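Local coordinates for protein amphinase-2 (Rana pipiens, PDB 2P7S) that hydrolyses polymeric and ribosomal RNA, poly(U), poly(C) and the dinucleotides CpA and UpA, as a secreted, cytotoxic endonuclease of the pancreatic ribonuclease family, at residues R6-F11 / N103-F108; F11-I16 / P33-D38; I48-G53 / Q72-T77; K56-R61 / I96-R101. All coordinates share one frame; numbering follows the deposited sequence. Where two conformers were deposited one is given.

Contact 1: R6-F11 / N103-F108; sequences REWEKF and NYPVHF. With ACT (acetate ion), chain D.
Trp-8 and Phe-11 both hold CG anti to the backbone N (chi1 170° and 180°). This brings both rings from helix 6-15 onto strand 104-111. Pro-105 packs against both rings. Its CB lies over the centre of the Phe-11 ring, 4.0 Å from the centroid, in a CH-pi contact. Its other ring carbons pack along the benzo part of the indole, with Pro-105 CD 3.5 Å from Trp-8 CZ3. Tyr-104 has CG anti to its carbonyl carbon, and its CD2 comes over a face of the indole, 3.5 Å from Trp-8 CG. The planes of these two rings are oblique. Pro-105 O is buried against the edge of the indole and has no hydrogen-bond partner. The rim of Phe-11 meets the backbone of the strand, with CE1 3.7 Å from Phe-108 N. Glu-7 lies alongside Val-106, its CB against CG1, while its carboxylate reaches Arg-65. One water donates to both Glu-7 O and Val-106 O. Val-106 and His-107 form a classic beta bulge opposite Thr-99. There, His-107 ND1 (2.9 Å to acetate O) and, just after it, Phe-108 N (2.9 Å to acetate OXT) bind an acetate. His-107 is probably the proton donor. The N-terminal helix packed on the strand that carries it is as in the ribonuclease A fold.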
loop_
_atom_site.group_PDB
_atom_site.type_symbol
_atom_site.label_atom_id
_atom_site.label_comp_id
_atom_site.label_asym_id
_atom_site.label_seq_id
_atom_site.Cartn_x
_atom_site.Cartn_y
_atom_site.Cartn_z
ATOM N N ARG A 6 14.769 -2.658 -6.211
ATOM C CA ARG A 6 13.935 -3.835 -5.981
ATOM C C ARG A 6 12.857 -3.691 -4.905
ATOM O O ARG A 6 11.693 -4.028 -5.140
ATOM C CB ARG A 6 14.815 -5.031 -5.663
ATOM N N GLU A 7 13.243 -3.216 -3.725
ATOM C CA GLU A 7 12.294 -3.043 -2.629
ATOM C C GLU A 7 11.180 -2.055 -2.984
ATOM O O GLU A 7 10.017 -2.274 -2.641
ATOM C CB GLU A 7 13.030 -2.595 -1.359
ATOM C CG GLU A 7 13.924 -3.687 -0.764
ATOM C CD GLU A 7 14.651 -3.242 0.496
ATOM O OE1 GLU A 7 15.513 -2.343 0.414
ATOM O OE2 GLU A 7 14.358 -3.792 1.575
ATOM N N TRP A 8 11.542 -0.973 -3.668
ATOM C CA TRP A 8 10.580 0.040 -4.108
ATOM C C TRP A 8 9.613 -0.582 -5.113
ATOM O O TRP A 8 8.399 -0.392 -5.018
ATOM C CB TRP A 8 11.321 1.208 -4.773
ATOM C CG TRP A 8 10.462 2.239 -5.502
ATOM C CD1 TRP A 8 10.729 2.800 -6.722
ATOM C CD2 TRP A 8 9.271 2.890 -5.021
ATOM N NE1 TRP A 8 9.791 3.756 -7.027
ATOM C CE2 TRP A 8 8.886 3.834 -6.002
ATOM C CE3 TRP A 8 8.495 2.769 -3.859
ATOM C CZ2 TRP A 8 7.758 4.656 -5.855
ATOM C CZ3 TRP A 8 7.371 3.590 -3.715
ATOM C CH2 TRP A 8 7.017 4.519 -4.710
ATOM N N GLU A 9 10.154 -1.320 -6.080
ATOM C CA GLU A 9 9.319 -1.953 -7.100
ATOM C C GLU A 9 8.300 -2.888 -6.454
ATOM O O GLU A 9 7.134 -2.914 -6.845
ATOM C CB GLU A 9 10.178 -2.736 -8.101
ATOM C CG GLU A 9 11.042 -1.875 -9.015
ATOM C CD GLU A 9 10.231 -0.939 -9.903
ATOM O OE1 GLU A 9 9.170 -1.367 -10.409
ATOM O OE2 GLU A 9 10.661 0.221 -10.107
ATOM N N LYS A 10 8.743 -3.648 -5.458
ATOM C CA LYS A 10 7.854 -4.568 -4.766
ATOM C C LYS A 10 6.778 -3.787 -4.010
ATOM O O LYS A 10 5.613 -4.193 -3.994
ATOM C CB LYS A 10 8.641 -5.442 -3.789
ATOM C CG LYS A 10 7.808 -6.532 -3.134
ATOM C CD LYS A 10 8.608 -7.276 -2.082
ATOM C CE LYS A 10 7.765 -8.331 -1.391
ATOM N NZ LYS A 10 8.516 -9.016 -0.300
ATOM N N PHE A 11 7.167 -2.673 -3.390
ATOM C CA PHE A 11 6.220 -1.845 -2.646
ATOM C C PHE A 11 5.144 -1.286 -3.578
ATOM O O PHE A 11 3.957 -1.324 -3.248
ATOM C CB PHE A 11 6.934 -0.678 -1.954
ATOM C CG PHE A 11 6.011 0.225 -1.176
ATOM C CD1 PHE A 11 5.866 0.083 0.200
ATOM C CD2 PHE A 11 5.279 1.217 -1.824
ATOM C CE1 PHE A 11 5.002 0.921 0.924
ATOM C CE2 PHE A 11 4.417 2.054 -1.114
ATOM C CZ PHE A 11 4.278 1.905 0.263
ATOM N N ASN A 103 15.604 7.256 0.323
ATOM C CA ASN A 103 14.530 7.916 -0.423
ATOM C C ASN A 103 13.443 7.006 -1.007
ATOM O O ASN A 103 12.539 7.482 -1.698
ATOM C CB ASN A 103 15.137 8.774 -1.544
ATOM C CG ASN A 103 15.952 7.956 -2.543
ATOM O OD1 ASN A 103 16.723 7.062 -2.167
ATOM N ND2 ASN A 103 15.797 8.274 -3.826
ATOM N N TYR A 104 13.513 5.711 -0.713
ATOM C CA TYR A 104 12.534 4.755 -1.241
ATOM C C TYR A 104 11.590 4.077 -0.243
ATOM O O TYR A 104 12.028 3.539 0.767
ATOM C CB TYR A 104 13.253 3.634 -2.000
ATOM C CG TYR A 104 13.882 4.056 -3.300
ATOM C CD1 TYR A 104 15.260 4.262 -3.403
ATOM C CD2 TYR A 104 13.097 4.262 -4.431
ATOM C CE1 TYR A 104 15.835 4.665 -4.611
ATOM C CE2 TYR A 104 13.659 4.663 -5.633
ATOM C CZ TYR A 104 15.022 4.864 -5.716
ATOM O OH TYR A 104 15.556 5.276 -6.913
ATOM N N PRO A 105 10.275 4.111 -0.516
ATOM C CA PRO A 105 9.345 3.445 0.407
ATOM C C PRO A 105 9.613 1.949 0.228
ATOM O O PRO A 105 9.718 1.476 -0.907
ATOM C CB PRO A 105 7.974 3.836 -0.143
ATOM C CG PRO A 105 8.218 5.194 -0.734
ATOM C CD PRO A 105 9.556 5.016 -1.432
ATOM N N VAL A 106 9.746 1.198 1.317
ATOM C CA VAL A 106 10.000 -0.231 1.191
ATOM C C VAL A 106 9.008 -1.118 1.936
ATOM O O VAL A 106 8.900 -2.306 1.647
ATOM C CB VAL A 106 11.453 -0.602 1.643
ATOM C CG1 VAL A 106 12.466 0.151 0.789
ATOM C CG2 VAL A 106 11.666 -0.276 3.115
ATOM N N HIS A 107 8.268 -0.554 2.882
ATOM C CA HIS A 107 7.317 -1.375 3.627
ATOM C C HIS A 107 6.141 -0.564 4.137
ATOM O O HIS A 107 6.305 0.560 4.607
ATOM C CB HIS A 107 8.030 -2.053 4.809
ATOM C CG HIS A 107 7.163 -2.998 5.585
ATOM N ND1 HIS A 107 6.685 -4.178 5.055
ATOM C CD2 HIS A 107 6.685 -2.933 6.853
ATOM C CE1 HIS A 107 5.949 -4.799 5.961
ATOM N NE2 HIS A 107 5.933 -4.064 7.061
ATOM N N PHE A 108 4.944 -1.134 4.037
ATOM C CA PHE A 108 3.761 -0.446 4.530
ATOM C C PHE A 108 3.543 -0.913 5.966
ATOM O O PHE A 108 3.341 -2.099 6.210
ATOM C CB PHE A 108 2.540 -0.781 3.677
ATOM C CG PHE A 108 1.314 -0.011 4.059
ATOM C CD1 PHE A 108 0.496 -0.446 5.098
ATOM C CD2 PHE A 108 0.993 1.168 3.404
ATOM C CE1 PHE A 108 -0.626 0.287 5.476
ATOM C CE2 PHE A 108 -0.128 1.912 3.777
ATOM C CZ PHE A 108 -0.935 1.470 4.814
HETATM C C ACT D . 5.866 -4.350 1.860
HETATM O O ACT D . 6.517 -5.280 2.384
HETATM O OXT ACT D . 4.992 -3.541 2.426
HETATM C CH3 ACT D . 6.112 -4.122 0.375
HETATM O O HOH W 1 9.480 -3.791 -0.549
#

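Contact 2: F11-I16 / P33-D38; sequences FKTKHI and PAYTPD. With ACT (acetate ion), chain D.
The shortest link is a salt bridge, Lys-14 NZ to Asp-38 OD2 at 2.6 Å. It uses the anti lone pair of that oxygen. Lys-14 reaches it with a fully extended chain, CG anti to the backbone N (chi1 -171°), and meets Asp-38 at about a right angle. Next to it, Pro-37 leans on the helix. Its CG is 3.7 Å from Thr-13 CG2, and its CD lies near Lys-14 CB. The same methyl, Thr-13 CG2, comes 3.2 Å from Ala-34 O. The edge of the Tyr-35 ring approaches Thr-13 O. A water donates to Lys-14 O and Tyr-35 O. Further out, Lys-10 binds the second oxygen of Asp-38, and Asn-45 binds Lys-14 O. His-15, the proton acceptor by similarity, points its NE2 at acetate OXT, 2.8 Å away, while Thr-46 O holds its ND1. Two lysines on one carboxylate would stabilise its negative charge. Asp-38 may in turn moderate the positive field beside His-15.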
loop_
_atom_site.group_PDB
_atom_site.type_symbol
_atom_site.label_atom_id
_atom_site.label_comp_id
_atom_site.label_asym_id
_atom_site.label_seq_id
_atom_site.Cartn_x
_atom_site.Cartn_y
_atom_site.Cartn_z
ATOM N N PHE A 11 7.167 -2.673 -3.390
ATOM C CA PHE A 11 6.220 -1.845 -2.646
ATOM C C PHE A 11 5.144 -1.286 -3.578
ATOM O O PHE A 11 3.957 -1.324 -3.248
ATOM C CB PHE A 11 6.934 -0.678 -1.954
ATOM C CG PHE A 11 6.011 0.225 -1.176
ATOM C CD1 PHE A 11 5.866 0.083 0.200
ATOM C CD2 PHE A 11 5.279 1.217 -1.824
ATOM C CE1 PHE A 11 5.002 0.921 0.924
ATOM C CE2 PHE A 11 4.417 2.054 -1.114
ATOM C CZ PHE A 11 4.278 1.905 0.263
ATOM N N LYS A 12 5.560 -0.754 -4.729
ATOM C CA LYS A 12 4.613 -0.189 -5.695
ATOM C C LYS A 12 3.621 -1.242 -6.176
ATOM O O LYS A 12 2.418 -0.991 -6.265
ATOM C CB LYS A 12 5.344 0.376 -6.923
ATOM C CG LYS A 12 6.040 1.713 -6.711
ATOM C CD LYS A 12 6.604 2.259 -8.027
ATOM C CE LYS A 12 7.731 1.385 -8.558
ATOM N NZ LYS A 12 8.249 1.865 -9.878
ATOM N N THR A 13 4.142 -2.421 -6.494
ATOM C CA THR A 13 3.324 -3.518 -6.994
ATOM C C THR A 13 2.304 -3.967 -5.953
ATOM O O THR A 13 1.125 -4.136 -6.252
ATOM C CB THR A 13 4.213 -4.734 -7.396
ATOM O OG1 THR A 13 5.041 -4.378 -8.513
ATOM C CG2 THR A 13 3.347 -5.930 -7.788
ATOM N N LYS A 14 2.770 -4.138 -4.724
ATOM C CA LYS A 14 1.917 -4.592 -3.646
ATOM C C LYS A 14 0.967 -3.551 -3.046
ATOM O O LYS A 14 -0.127 -3.904 -2.609
ATOM C CB LYS A 14 2.782 -5.176 -2.523
ATOM C CG LYS A 14 1.980 -5.869 -1.432
ATOM C CD LYS A 14 2.874 -6.557 -0.406
ATOM C CE LYS A 14 2.031 -7.369 0.565
ATOM N NZ LYS A 14 2.854 -7.983 1.634
ATOM N N HIS A 15 1.363 -2.281 -3.044
ATOM C CA HIS A 15 0.550 -1.245 -2.410
ATOM C C HIS A 15 0.020 -0.070 -3.204
ATOM O O HIS A 15 -0.857 0.640 -2.712
ATOM C CB HIS A 15 1.317 -0.671 -1.216
ATOM C CG HIS A 15 1.622 -1.681 -0.163
ATOM N ND1 HIS A 15 0.645 -2.224 0.637
ATOM C CD2 HIS A 15 2.785 -2.269 0.204
ATOM C CE1 HIS A 15 1.191 -3.105 1.455
ATOM N NE2 HIS A 15 2.489 -3.153 1.213
ATOM N N ILE A 16 0.539 0.179 -4.398
ATOM C CA ILE A 16 0.045 1.326 -5.140
ATOM C C ILE A 16 -0.835 0.930 -6.315
ATOM O O ILE A 16 -0.484 0.057 -7.110
ATOM C CB ILE A 16 1.205 2.217 -5.629
ATOM C CG1 ILE A 16 2.099 2.592 -4.439
ATOM C CG2 ILE A 16 0.643 3.489 -6.258
ATOM C CD1 ILE A 16 3.195 3.592 -4.759
ATOM N N PRO A 33 -1.903 -12.541 -9.332
ATOM C CA PRO A 33 -0.450 -12.712 -9.223
ATOM C C PRO A 33 0.363 -11.504 -9.689
ATOM O O PRO A 33 1.529 -11.360 -9.325
ATOM C CB PRO A 33 -0.181 -13.970 -10.058
ATOM C CG PRO A 33 -1.320 -14.005 -11.028
ATOM C CD PRO A 33 -2.496 -13.590 -10.179
ATOM N N ALA A 34 -0.252 -10.629 -10.475
ATOM C CA ALA A 34 0.447 -9.446 -10.966
ATOM C C ALA A 34 0.695 -8.429 -9.852
ATOM O O ALA A 34 1.593 -7.588 -9.955
ATOM C CB ALA A 34 -0.352 -8.791 -12.081
ATOM N N TYR A 35 -0.094 -8.510 -8.786
ATOM C CA TYR A 35 0.042 -7.562 -7.688
ATOM C C TYR A 35 0.258 -8.201 -6.323
ATOM O O TYR A 35 0.140 -7.536 -5.295
ATOM C CB TYR A 35 -1.197 -6.661 -7.640
ATOM C CG TYR A 35 -1.457 -5.926 -8.937
ATOM C CD1 TYR A 35 -2.524 -6.278 -9.766
ATOM C CD2 TYR A 35 -0.631 -4.876 -9.339
ATOM C CE1 TYR A 35 -2.762 -5.601 -10.957
ATOM C CE2 TYR A 35 -0.860 -4.191 -10.528
ATOM C CZ TYR A 35 -1.927 -4.557 -11.331
ATOM O OH TYR A 35 -2.156 -3.866 -12.502
ATOM N N THR A 36 0.595 -9.485 -6.306
ATOM C CA THR A 36 0.788 -10.179 -5.040
ATOM C C THR A 36 2.146 -10.848 -4.899
ATOM O O THR A 36 2.247 -12.077 -4.924
ATOM C CB THR A 36 -0.320 -11.226 -4.825
ATOM O OG1 THR A 36 -0.464 -12.025 -6.008
ATOM C CG2 THR A 36 -1.639 -10.539 -4.516
ATOM N N PRO A 37 3.208 -10.039 -4.726
ATOM C CA PRO A 37 4.596 -10.491 -4.572
ATOM C C PRO A 37 4.775 -11.500 -3.442
ATOM O O PRO A 37 5.510 -12.476 -3.584
ATOM C CB PRO A 37 5.354 -9.191 -4.296
ATOM C CG PRO A 37 4.565 -8.176 -5.051
ATOM C CD PRO A 37 3.143 -8.566 -4.702
ATOM N N ASP A 38 4.105 -11.265 -2.318
ATOM C CA ASP A 38 4.220 -12.169 -1.181
ATOM C C ASP A 38 3.230 -13.336 -1.235
ATOM O O ASP A 38 3.092 -14.080 -0.265
ATOM C CB ASP A 38 4.054 -11.388 0.129
ATOM C CG ASP A 38 5.170 -10.371 0.346
ATOM O OD1 ASP A 38 6.355 -10.767 0.307
ATOM O OD2 ASP A 38 4.868 -9.177 0.552
HETATM C C ACT D . 5.866 -4.350 1.860
HETATM O O ACT D . 6.517 -5.280 2.384
HETATM O OXT ACT D . 4.992 -3.541 2.426
HETATM C CH3 ACT D . 6.112 -4.122 0.375
HETATM O O HOH W 2 -1.112 -6.868 -2.925
#

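Contact 3: I48-G53 / Q72-T77; sequences IHSTTG and QQFTLT
This contact pairs strand 45-49 antiparallel with strand 74-83 in the mixed sheet of the ribonuclease fold, where strand 45-49 ends. Ile-48 and Leu-76 form a non-hydrogen-bonded pair. Next to it, His-49 N donates to Thr-75 O at 3.0 Å, nearly straight at 170° and nearly along the C=O axis. The pairing then opens. His-49 is the centre of an inverse gamma turn, and a water takes over: it donates to His-49 O and accepts from Thr-75 N. The His-49 side chain has CG anti to the carbonyl carbon (chi1 -64°), so the ring lies along the neighbouring strand. Its edge faces Thr-75 O, and its NE2 meets Thr-77 OG1 at 2.6 Å. Either atom could be the donor there. The other ring nitrogen, ND1, is hydrogen-bonded to Gln-19 O. On the opposite face of the sheet the contact is apolar. Ile-48 and Leu-76 point the same way, with Ile-48 CG1 3.8 Å from Leu-76 CD2. Ile-48 CG2 touches Phe-74 CD2 at 3.9 Å, and Ser-50 CB comes to the edge of the same ring. Ser-50 OG donates a hydrogen bond to Thr-51 O, the next residue. The two faces thus differ in chemistry. Ile-48, Phe-74 and Leu-76 are buried in the core, while the bonds at both ring nitrogens fix the rotation of His-49 and tie it to two other parts of the chain.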
loop_
_atom_site.group_PDB
_atom_site.type_symbol
_atom_site.label_atom_id
_atom_site.label_comp_id
_atom_site.label_asym_id
_atom_site.label_seq_id
_atom_site.Cartn_x
_atom_site.Cartn_y
_atom_site.Cartn_z
ATOM N N ILE A 48 -2.988 1.959 -1.983
ATOM C CA ILE A 48 -2.969 3.417 -2.043
ATOM C C ILE A 48 -3.395 3.877 -3.436
ATOM O O ILE A 48 -2.732 3.572 -4.426
ATOM C CB ILE A 48 -1.544 3.956 -1.752
ATOM C CG1 ILE A 48 -0.982 3.301 -0.492
ATOM C CG2 ILE A 48 -1.580 5.465 -1.585
ATOM C CD1 ILE A 48 0.541 3.384 -0.394
ATOM N N HIS A 49 -4.507 4.603 -3.503
ATOM C CA HIS A 49 -5.027 5.100 -4.774
ATOM C C HIS A 49 -4.327 6.408 -5.108
ATOM O O HIS A 49 -4.808 7.497 -4.768
ATOM C CB HIS A 49 -6.536 5.321 -4.661
ATOM C CG HIS A 49 -7.305 4.062 -4.412
ATOM N ND1 HIS A 49 -7.765 3.259 -5.434
ATOM C CD2 HIS A 49 -7.642 3.438 -3.259
ATOM C CE1 HIS A 49 -8.351 2.192 -4.919
ATOM N NE2 HIS A 49 -8.290 2.276 -3.602
ATOM N N SER A 50 -3.187 6.303 -5.774
ATOM C CA SER A 50 -2.410 7.483 -6.128
ATOM C C SER A 50 -1.312 7.171 -7.131
ATOM O O SER A 50 -0.963 6.006 -7.347
ATOM C CB SER A 50 -1.774 8.077 -4.864
ATOM O OG SER A 50 -0.756 9.017 -5.172
ATOM N N THR A 51 -0.777 8.223 -7.738
ATOM C CA THR A 51 0.321 8.082 -8.674
ATOM C C THR A 51 1.443 7.707 -7.704
ATOM O O THR A 51 1.307 7.926 -6.500
ATOM C CB THR A 51 0.633 9.423 -9.346
ATOM O OG1 THR A 51 0.563 10.463 -8.364
ATOM C CG2 THR A 51 -0.382 9.718 -10.452
ATOM N N THR A 52 2.534 7.150 -8.214
ATOM C CA THR A 52 3.637 6.722 -7.360
ATOM C C THR A 52 4.483 7.838 -6.757
ATOM O O THR A 52 4.940 7.726 -5.620
ATOM C CB THR A 52 4.578 5.781 -8.121
ATOM O OG1 THR A 52 5.184 6.489 -9.207
ATOM C CG2 THR A 52 3.812 4.589 -8.664
ATOM N N GLY A 53 4.695 8.902 -7.530
ATOM C CA GLY A 53 5.502 10.024 -7.077
ATOM C C GLY A 53 5.178 10.574 -5.703
ATOM O O GLY A 53 6.079 10.715 -4.873
ATOM N N GLN A 72 0.699 14.231 3.932
ATOM C CA GLN A 72 -0.542 14.369 3.184
ATOM C C GLN A 72 -1.379 13.106 3.372
ATOM O O GLN A 72 -0.849 12.054 3.731
ATOM C CB GLN A 72 -0.234 14.585 1.702
ATOM C CG GLN A 72 0.696 13.542 1.107
ATOM C CD GLN A 72 0.985 13.785 -0.364
ATOM O OE1 GLN A 72 0.068 13.911 -1.178
ATOM N NE2 GLN A 72 2.268 13.842 -0.712
ATOM N N GLN A 73 -2.684 13.219 3.146
ATOM C CA GLN A 73 -3.586 12.079 3.286
ATOM C C GLN A 73 -3.814 11.432 1.922
ATOM O O GLN A 73 -3.802 12.113 0.896
ATOM C CB GLN A 73 -4.943 12.522 3.849
ATOM C CG GLN A 73 -4.917 13.139 5.244
ATOM C CD GLN A 73 -6.323 13.381 5.791
ATOM O OE1 GLN A 73 -7.069 12.438 6.054
ATOM N NE2 GLN A 73 -6.688 14.649 5.956
ATOM N N PHE A 74 -4.025 10.119 1.912
ATOM C CA PHE A 74 -4.283 9.399 0.667
ATOM C C PHE A 74 -5.581 8.613 0.773
ATOM O O PHE A 74 -6.071 8.366 1.872
ATOM C CB PHE A 74 -3.154 8.409 0.349
ATOM C CG PHE A 74 -1.813 9.050 0.168
ATOM C CD1 PHE A 74 -1.050 9.425 1.271
ATOM C CD2 PHE A 74 -1.311 9.284 -1.107
ATOM C CE1 PHE A 74 0.196 10.023 1.102
ATOM C CE2 PHE A 74 -0.068 9.882 -1.286
ATOM C CZ PHE A 74 0.686 10.251 -0.178
ATOM N N THR A 75 -6.134 8.235 -0.375
ATOM C CA THR A 75 -7.353 7.431 -0.425
ATOM C C THR A 75 -6.845 5.998 -0.300
ATOM O O THR A 75 -6.028 5.557 -1.115
ATOM C CB THR A 75 -8.080 7.602 -1.766
ATOM O OG1 THR A 75 -8.407 8.983 -1.953
ATOM C CG2 THR A 75 -9.358 6.776 -1.789
ATOM N N LEU A 76 -7.333 5.277 0.708
ATOM C CA LEU A 76 -6.877 3.916 0.981
ATOM C C LEU A 76 -7.935 2.824 1.022
ATOM O O LEU A 76 -8.955 2.969 1.691
ATOM C CB LEU A 76 -6.164 3.897 2.327
ATOM C CG LEU A 76 -5.060 4.922 2.559
ATOM C CD1 LEU A 76 -4.788 5.020 4.052
ATOM C CD2 LEU A 76 -3.810 4.516 1.796
ATOM N N THR A 77 -7.671 1.724 0.320
ATOM C CA THR A 77 -8.570 0.580 0.328
ATOM C C THR A 77 -7.875 -0.547 1.079
ATOM O O THR A 77 -6.759 -0.943 0.741
ATOM C CB THR A 77 -8.897 0.089 -1.086
ATOM O OG1 THR A 77 -9.717 1.057 -1.743
ATOM C CG2 THR A 77 -9.629 -1.247 -1.035
HETATM O O HOH W 3 -4.471 9.053 -2.465
#

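Contact 4: K56-R61 / I96-R101; sequences KEICRR and ICITCR
The tight part of this contact is a disulfide with an isoleucine cluster beside it. Cys-59 SG and Cys-100 SG are bonded at 2.0 Å, with a chi3 of -86°, close to the relaxed right angle. Both sulfurs stand anti to their own carbonyl carbons. Ile-98 CD1 reaches in beside the bridge, 3.8 Å from Cys-59 SG. The same methyl meets Ile-58 CG2 at 3.6 Å. Ile-58 CD1 continues to Ile-96 CD1 at 3.7 Å, the two side chains crossing at about a right angle. Ile-96 and Ile-98 both place CG1 in the crowded position between backbone N and carbonyl carbon (chi1 60° and 64°). No hydrogen bond joins the segments. The other side is looser: Glu-57, Arg-60 and Arg-61 are exposed and make no contact with the strand. Around the core, Pro-105 of strand 104-111 touches Cys-59, and Lys-68 of strand 65-69 touches Cys-100. The bridge therefore ties the loop after helix 52-56 to strand 86-101, where strands 65-69 and 104-111 both pair with it.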
loop_
_atom_site.group_PDB
_atom_site.type_symbol
_atom_site.label_atom_id
_atom_site.label_comp_id
_atom_site.label_asym_id
_atom_site.label_seq_id
_atom_site.Cartn_x
_atom_site.Cartn_y
_atom_site.Cartn_z
ATOM N N LYS A 56 6.366 8.276 -3.026
ATOM C CA LYS A 56 7.814 8.265 -2.864
ATOM C C LYS A 56 8.277 9.507 -2.100
ATOM O O LYS A 56 9.220 9.437 -1.310
ATOM C CB LYS A 56 8.506 8.193 -4.227
ATOM C CG LYS A 56 10.020 8.180 -4.131
ATOM C CD LYS A 56 10.662 7.823 -5.460
ATOM C CE LYS A 56 12.182 7.803 -5.335
ATOM N NZ LYS A 56 12.810 7.291 -6.587
ATOM N N GLU A 57 7.600 10.632 -2.322
ATOM C CA GLU A 57 7.934 11.889 -1.652
ATOM C C GLU A 57 7.945 11.751 -0.128
ATOM O O GLU A 57 8.605 12.523 0.571
ATOM C CB GLU A 57 6.929 12.983 -2.037
ATOM C CG GLU A 57 6.885 13.337 -3.518
ATOM C CD GLU A 57 5.907 14.460 -3.820
ATOM O OE1 GLU A 57 6.089 15.571 -3.278
ATOM O OE2 GLU A 57 4.953 14.237 -4.598
ATOM N N ILE A 58 7.201 10.777 0.389
ATOM C CA ILE A 58 7.132 10.578 1.832
ATOM C C ILE A 58 8.525 10.340 2.417
ATOM O O ILE A 58 8.784 10.639 3.585
ATOM C CB ILE A 58 6.239 9.364 2.192
ATOM C CG1 ILE A 58 4.830 9.558 1.619
ATOM C CG2 ILE A 58 6.167 9.203 3.704
ATOM C CD1 ILE A 58 3.930 8.325 1.756
ATOM N N CYS A 59 9.426 9.816 1.596
ATOM C CA CYS A 59 10.780 9.513 2.046
ATOM C C CYS A 59 11.848 10.527 1.612
ATOM O O CYS A 59 13.040 10.288 1.803
ATOM C CB CYS A 59 11.186 8.130 1.531
ATOM S SG CYS A 59 10.128 6.739 2.061
ATOM N N ARG A 60 11.432 11.658 1.053
ATOM C CA ARG A 60 12.397 12.639 0.562
ATOM C C ARG A 60 13.443 13.164 1.541
ATOM O O ARG A 60 14.476 13.673 1.116
ATOM C CB ARG A 60 11.683 13.824 -0.100
ATOM C CG ARG A 60 10.801 14.669 0.800
ATOM C CD ARG A 60 10.451 15.967 0.081
ATOM N NE ARG A 60 9.215 16.578 0.562
ATOM C CZ ARG A 60 9.019 17.021 1.800
ATOM N NH1 ARG A 60 9.982 16.930 2.707
ATOM N NH2 ARG A 60 7.851 17.557 2.130
ATOM N N ARG A 61 13.200 13.044 2.841
ATOM C CA ARG A 61 14.182 13.532 3.805
ATOM C C ARG A 61 14.667 12.452 4.756
ATOM O O ARG A 61 15.359 12.741 5.731
ATOM C CB ARG A 61 13.610 14.711 4.596
ATOM C CG ARG A 61 13.126 15.843 3.702
ATOM C CD ARG A 61 13.385 17.211 4.305
ATOM N NE ARG A 61 12.853 18.282 3.467
ATOM C CZ ARG A 61 13.186 18.481 2.194
ATOM N NH1 ARG A 61 14.061 17.678 1.596
ATOM N NH2 ARG A 61 12.645 19.485 1.517
ATOM N N ILE A 96 -0.460 7.776 6.129
ATOM C CA ILE A 96 0.035 6.415 6.188
ATOM C C ILE A 96 1.405 6.413 6.830
ATOM O O ILE A 96 2.097 7.431 6.852
ATOM C CB ILE A 96 0.120 5.756 4.787
ATOM C CG1 ILE A 96 1.067 6.552 3.878
ATOM C CG2 ILE A 96 -1.274 5.663 4.184
ATOM C CD1 ILE A 96 1.276 5.922 2.499
ATOM N N CYS A 97 1.773 5.266 7.380
ATOM C CA CYS A 97 3.056 5.093 8.030
ATOM C C CYS A 97 3.793 4.028 7.239
ATOM O O CYS A 97 3.305 2.904 7.087
ATOM C CB CYS A 97 2.868 4.635 9.484
ATOM S SG CYS A 97 4.449 4.227 10.289
ATOM N N ILE A 98 4.963 4.387 6.724
ATOM C CA ILE A 98 5.750 3.456 5.927
ATOM C C ILE A 98 7.195 3.416 6.392
ATOM O O ILE A 98 7.651 4.295 7.128
ATOM C CB ILE A 98 5.752 3.863 4.428
ATOM C CG1 ILE A 98 6.432 5.223 4.263
ATOM C CG2 ILE A 98 4.333 3.923 3.890
ATOM C CD1 ILE A 98 6.531 5.692 2.823
ATOM N N THR A 99 7.911 2.384 5.970
ATOM C CA THR A 99 9.323 2.276 6.306
ATOM C C THR A 99 10.030 2.731 5.043
ATOM O O THR A 99 9.668 2.315 3.943
ATOM C CB THR A 99 9.762 0.831 6.594
ATOM O OG1 THR A 99 8.944 0.275 7.627
ATOM C CG2 THR A 99 11.222 0.802 7.038
ATOM N N CYS A 100 11.018 3.600 5.210
ATOM C CA CYS A 100 11.793 4.110 4.090
ATOM C C CYS A 100 13.186 3.516 4.158
ATOM O O CYS A 100 13.674 3.185 5.242
ATOM C CB CYS A 100 11.960 5.627 4.180
ATOM S SG CYS A 100 10.474 6.662 4.061
ATOM N N ARG A 101 13.809 3.374 2.994
ATOM C CA ARG A 101 15.190 2.915 2.895
ATOM C C ARG A 101 15.714 4.137 2.159
ATOM O O ARG A 101 15.625 4.220 0.934
ATOM C CB ARG A 101 15.313 1.664 2.026
ATOM C CG ARG A 101 16.688 0.979 2.107
ATOM C CD ARG A 101 17.762 1.757 1.359
ATOM N NE ARG A 101 17.550 1.720 -0.087
ATOM C CZ ARG A 101 18.230 2.454 -0.965
ATOM N NH1 ARG A 101 19.171 3.291 -0.549
ATOM N NH2 ARG A 101 17.965 2.352 -2.263
#

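Overall arrangement
Helix 6-15 carries one side of contacts 1 and 2, which share Phe-11 and have centres about 10 Å apart. Together they bring His-15 and His-107 onto one acetate, consistent with the ribonuclease active site. Contacts 1, 3 and 4 reach the same sheet. The centres of contacts 4 and 1 are about 9 Å apart, and strands 86-101 and 104-111 are neighbours there. Those of contacts 3 and 4 are about 13 Å apart, and Leu-76 packs on Ile-96. Along the chain, contact 1 closes a loop that encloses the other three. Contact 2 closes before contact 3 opens, while contacts 3 and 4 interleave. Phe-11 packs on Ile-48 and Ile-48 on Ile-96, so one apolar core joins contacts 1, 3 and 4 near the two probable catalytic histidines.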